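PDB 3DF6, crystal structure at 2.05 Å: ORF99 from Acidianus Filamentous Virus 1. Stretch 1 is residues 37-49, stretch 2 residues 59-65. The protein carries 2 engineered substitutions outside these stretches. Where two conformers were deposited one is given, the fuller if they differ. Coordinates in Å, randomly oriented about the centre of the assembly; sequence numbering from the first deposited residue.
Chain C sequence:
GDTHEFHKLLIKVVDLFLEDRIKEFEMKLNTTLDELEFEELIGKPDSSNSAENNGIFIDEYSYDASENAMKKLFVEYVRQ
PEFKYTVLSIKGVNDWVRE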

# COMPACT_ATOMS: atom_id res chain seq x y z
N GLU C 37 5.49 15.08 10.16
CA GLU C 37 5.10 13.79 9.61
C GLU C 37 5.39 13.75 8.09
O GLU C 37 5.93 12.74 7.59
CB GLU C 37 3.62 13.46 9.93
CG GLU C 37 3.24 13.66 11.45
CD GLU C 37 1.77 13.32 11.74
OE1 GLU C 37 0.87 13.82 11.01
OE2 GLU C 37 1.51 12.54 12.71
N PHE C 38 5.03 14.82 7.38
CA PHE C 38 5.25 14.90 5.93
C PHE C 38 6.74 14.77 5.57
O PHE C 38 7.09 14.06 4.63
CB PHE C 38 4.63 16.19 5.37
CG PHE C 38 4.56 16.24 3.85
CD1 PHE C 38 3.60 15.53 3.16
CD2 PHE C 38 5.42 17.06 3.13
CE1 PHE C 38 3.53 15.57 1.76
CE2 PHE C 38 5.36 17.13 1.73
CZ PHE C 38 4.40 16.37 1.04
N GLU C 39 7.59 15.44 6.33
CA GLU C 39 9.04 15.38 6.17
C GLU C 39 9.63 14.00 6.46
O GLU C 39 10.51 13.50 5.74
CB GLU C 39 9.70 16.48 7.03
CG GLU C 39 9.48 17.83 6.41
CD GLU C 39 9.99 18.98 7.24
OE1 GLU C 39 10.48 18.75 8.37
OE2 GLU C 39 9.88 20.13 6.74
N GLU C 40 9.10 13.38 7.50
CA GLU C 40 9.41 12.01 7.84
C GLU C 40 9.02 11.04 6.71
O GLU C 40 9.77 10.12 6.42
CB GLU C 40 8.71 11.64 9.16
CG GLU C 40 9.10 10.32 9.74
CD GLU C 40 10.59 10.19 10.05
OE1 GLU C 40 11.22 11.19 10.46
OE2 GLU C 40 11.10 9.05 9.89
N LEU C 41 7.87 11.29 6.09
CA LEU C 41 7.36 10.46 4.99
C LEU C 41 8.31 10.41 3.78
O LEU C 41 8.58 9.35 3.22
CB LEU C 41 6.00 11.00 4.52
CG LEU C 41 5.22 10.24 3.43
CD1 LEU C 41 4.72 8.89 3.96
CD2 LEU C 41 4.04 11.07 2.92
N ILE C 42 8.81 11.59 3.41
CA ILE C 42 9.58 11.80 2.20
C ILE C 42 11.10 11.63 2.36
O ILE C 42 11.78 11.24 1.41
CB ILE C 42 9.18 13.16 1.61
CG1 ILE C 42 7.76 13.01 1.07
CG2 ILE C 42 10.14 13.64 0.53
CD1 ILE C 42 6.97 14.28 1.05
N GLY C 43 11.61 11.87 3.57
CA GLY C 43 13.03 11.65 3.84
C GLY C 43 13.92 12.61 3.07
O GLY C 43 13.59 13.79 2.92
N LYS C 44 15.04 12.10 2.56
CA LYS C 44 15.99 12.92 1.84
C LYS C 44 16.13 12.43 0.39
O LYS C 44 17.05 11.68 0.09
CB LYS C 44 17.36 12.84 2.52
CG LYS C 44 17.38 13.16 4.01
CD LYS C 44 17.18 14.64 4.26
CE LYS C 44 17.28 14.93 5.77
NZ LYS C 44 17.60 16.36 6.01
N PRO C 45 15.21 12.83 -0.50
CA PRO C 45 15.31 12.30 -1.86
C PRO C 45 16.55 12.83 -2.56
O PRO C 45 17.05 13.92 -2.23
CB PRO C 45 14.05 12.82 -2.55
CG PRO C 45 13.23 13.48 -1.49
CD PRO C 45 14.10 13.78 -0.34
N ASP C 46 17.05 12.10 -3.54
CA ASP C 46 18.15 12.60 -4.36
C ASP C 46 17.72 13.61 -5.40
O ASP C 46 18.55 14.37 -5.91
CB ASP C 46 18.88 11.44 -4.99
CG ASP C 46 19.45 10.52 -3.95
OD1 ASP C 46 20.20 11.02 -3.07
OD2 ASP C 46 19.11 9.33 -3.97
N SER C 47 16.44 13.58 -5.73
CA SER C 47 15.83 14.50 -6.71
C SER C 47 14.37 14.69 -6.37
O SER C 47 13.75 13.80 -5.78
CB SER C 47 15.88 13.89 -8.11
OG SER C 47 17.13 14.12 -8.73
N SER C 48 13.79 15.81 -6.82
CA SER C 48 12.38 16.05 -6.66
C SER C 48 11.87 16.93 -7.78
O SER C 48 12.62 17.70 -8.37
CB SER C 48 12.09 16.72 -5.30
OG SER C 48 12.46 18.10 -5.33
N ASN C 49 10.57 16.78 -8.03
CA ASN C 49 9.83 17.66 -8.91
C ASN C 49 8.49 17.88 -8.23
O ASN C 49 7.98 16.99 -7.58
CB ASN C 49 9.62 17.02 -10.29
CG ASN C 49 9.08 18.00 -11.33
OD1 ASN C 49 9.55 19.14 -11.44
ND2 ASN C 49 8.11 17.54 -12.13
N ASP C 59 4.00 15.70 -6.08
CA ASP C 59 5.45 15.70 -6.06
C ASP C 59 6.00 14.32 -6.41
O ASP C 59 5.44 13.30 -6.02
CB ASP C 59 6.00 16.11 -4.70
CG ASP C 59 5.71 17.56 -4.36
OD1 ASP C 59 5.05 18.30 -5.14
OD2 ASP C 59 6.15 17.96 -3.27
N GLU C 60 7.11 14.32 -7.13
CA GLU C 60 7.79 13.10 -7.50
C GLU C 60 9.17 13.15 -6.86
O GLU C 60 9.95 14.05 -7.16
CB GLU C 60 7.90 13.04 -9.01
CG GLU C 60 8.65 11.83 -9.53
CD GLU C 60 8.84 11.93 -11.04
OE1 GLU C 60 8.07 12.67 -11.70
OE2 GLU C 60 9.77 11.29 -11.57
N TYR C 61 9.45 12.20 -5.98
CA TYR C 61 10.73 12.13 -5.28
C TYR C 61 11.48 10.90 -5.73
O TYR C 61 10.94 9.81 -5.73
CB TYR C 61 10.50 12.05 -3.78
CG TYR C 61 9.66 13.19 -3.24
CD1 TYR C 61 10.19 14.48 -3.11
CD2 TYR C 61 8.34 12.98 -2.88
CE1 TYR C 61 9.40 15.55 -2.61
CE2 TYR C 61 7.55 14.03 -2.37
CZ TYR C 61 8.09 15.29 -2.24
OH TYR C 61 7.30 16.31 -1.73
N SER C 62 12.75 11.08 -6.11
CA SER C 62 13.58 9.99 -6.61
C SER C 62 14.68 9.66 -5.59
O SER C 62 15.26 10.56 -4.97
CB SER C 62 14.17 10.39 -7.98
OG SER C 62 13.10 10.64 -8.90
N TYR C 63 14.95 8.36 -5.41
CA TYR C 63 15.93 7.88 -4.43
C TYR C 63 16.84 6.89 -5.16
O TYR C 63 16.34 5.91 -5.74
CB TYR C 63 15.25 7.18 -3.23
CG TYR C 63 14.13 7.99 -2.57
CD1 TYR C 63 14.35 8.66 -1.36
CD2 TYR C 63 12.87 8.10 -3.16
CE1 TYR C 63 13.34 9.41 -0.75
CE2 TYR C 63 11.85 8.85 -2.56
CZ TYR C 63 12.11 9.50 -1.35
OH TYR C 63 11.11 10.24 -0.75
N ASP C 64 18.16 7.13 -5.13
CA ASP C 64 19.12 6.20 -5.74
C ASP C 64 19.08 4.91 -4.92
O ASP C 64 19.28 4.93 -3.73
CB ASP C 64 20.54 6.76 -5.68
CG ASP C 64 20.68 8.12 -6.34
OD1 ASP C 64 19.92 8.42 -7.30
OD2 ASP C 64 21.58 8.89 -5.89
N ALA C 65 18.73 3.80 -5.54
CA ALA C 65 18.53 2.59 -4.73
C ALA C 65 19.75 1.70 -4.72
O ALA C 65 20.21 1.24 -3.67
CB ALA C 65 17.32 1.82 -5.22
O HOH W 1 22.07 9.34 -2.73

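Stretch 1 leaves a helix, turns at Gly 43 and comes back as a strand, residues 47 to 49, that runs antiparallel to strand 59 to 64 with the axes 4.7 Å apart. The strands pair through their main chains. Ser 62 N donates to Ser 47 O at 2.9 Å, nearly in line, while the return bond from Ser 47 N to Ser 62 O is long and weak at 3.3 Å. Ser 62 O is not left wanting, because Asp 46 N also donates to it, at 2.8 Å. Two residues along, Asn 49 N gives to Glu 60 O at 2.9 Å and Glu 60 N to Asn 49 O at 2.8 Å, closing the second ring. Between these pairs, Ser 48 and Tyr 61 form the non-hydrogen-bonded pair, their CA atoms 4.5 Å apart. Ser 47, Ser 62, Asn 49 and Glu 60 share one face of the sheet, where the small serines meet CB to CB at 3.9 Å; Ser 48 and Tyr 61 share the other, with Ser 48 CB 3.7 Å from Tyr 61 CD1.

Ahead of the strand, a side chain takes over the role of a backbone acceptor. Asp 46, whose CA-to-CB bond points toward stretch 2, accepts from Asp 64 N through OD2 at 2.7 Å, with an almost straight N-H...O angle. A carboxylate, with lone pairs to offer, suits a place facing an N-H; Asp 46 OD2 also lies 3.2 Å from Asp 64 OD2, two acceptors of like charge with no hydrogen bond between them. Water 1 bridges the two carboxylates, donating to Asp 46 OD1 at 2.5 Å and to Asp 64 OD2 at 3.2 Å.

The two tyrosines join the strand to the helix end. Tyr 63 points its CA-to-CB bond away from stretch 1, yet its ring reaches back, and its OH donates to Ile 42 O in a very short bond of 2.5 Å. The phenol thus satisfies a carbonyl in the last turn of the helix. Gly 43 follows with positive phi, a conformation that glycine adopts readily.

Tyr 61 is buried, and its OH donates to Asp 59 OD2 in a short but weak bond of 2.5 Å, within its own strand. Its ring serves apolar packing: Ile 42 CG2 sits almost on the ring normal, 3.6 Å from the centroid, a CH-pi contact. Pro 45 touches both rings, with CG 3.6 Å from Tyr 61 CD1 and CB over the face of Tyr 63, 4.2 Å from its centroid. Having no amide hydrogen, proline provides this apolar surface without adding a backbone donor that would need a partner.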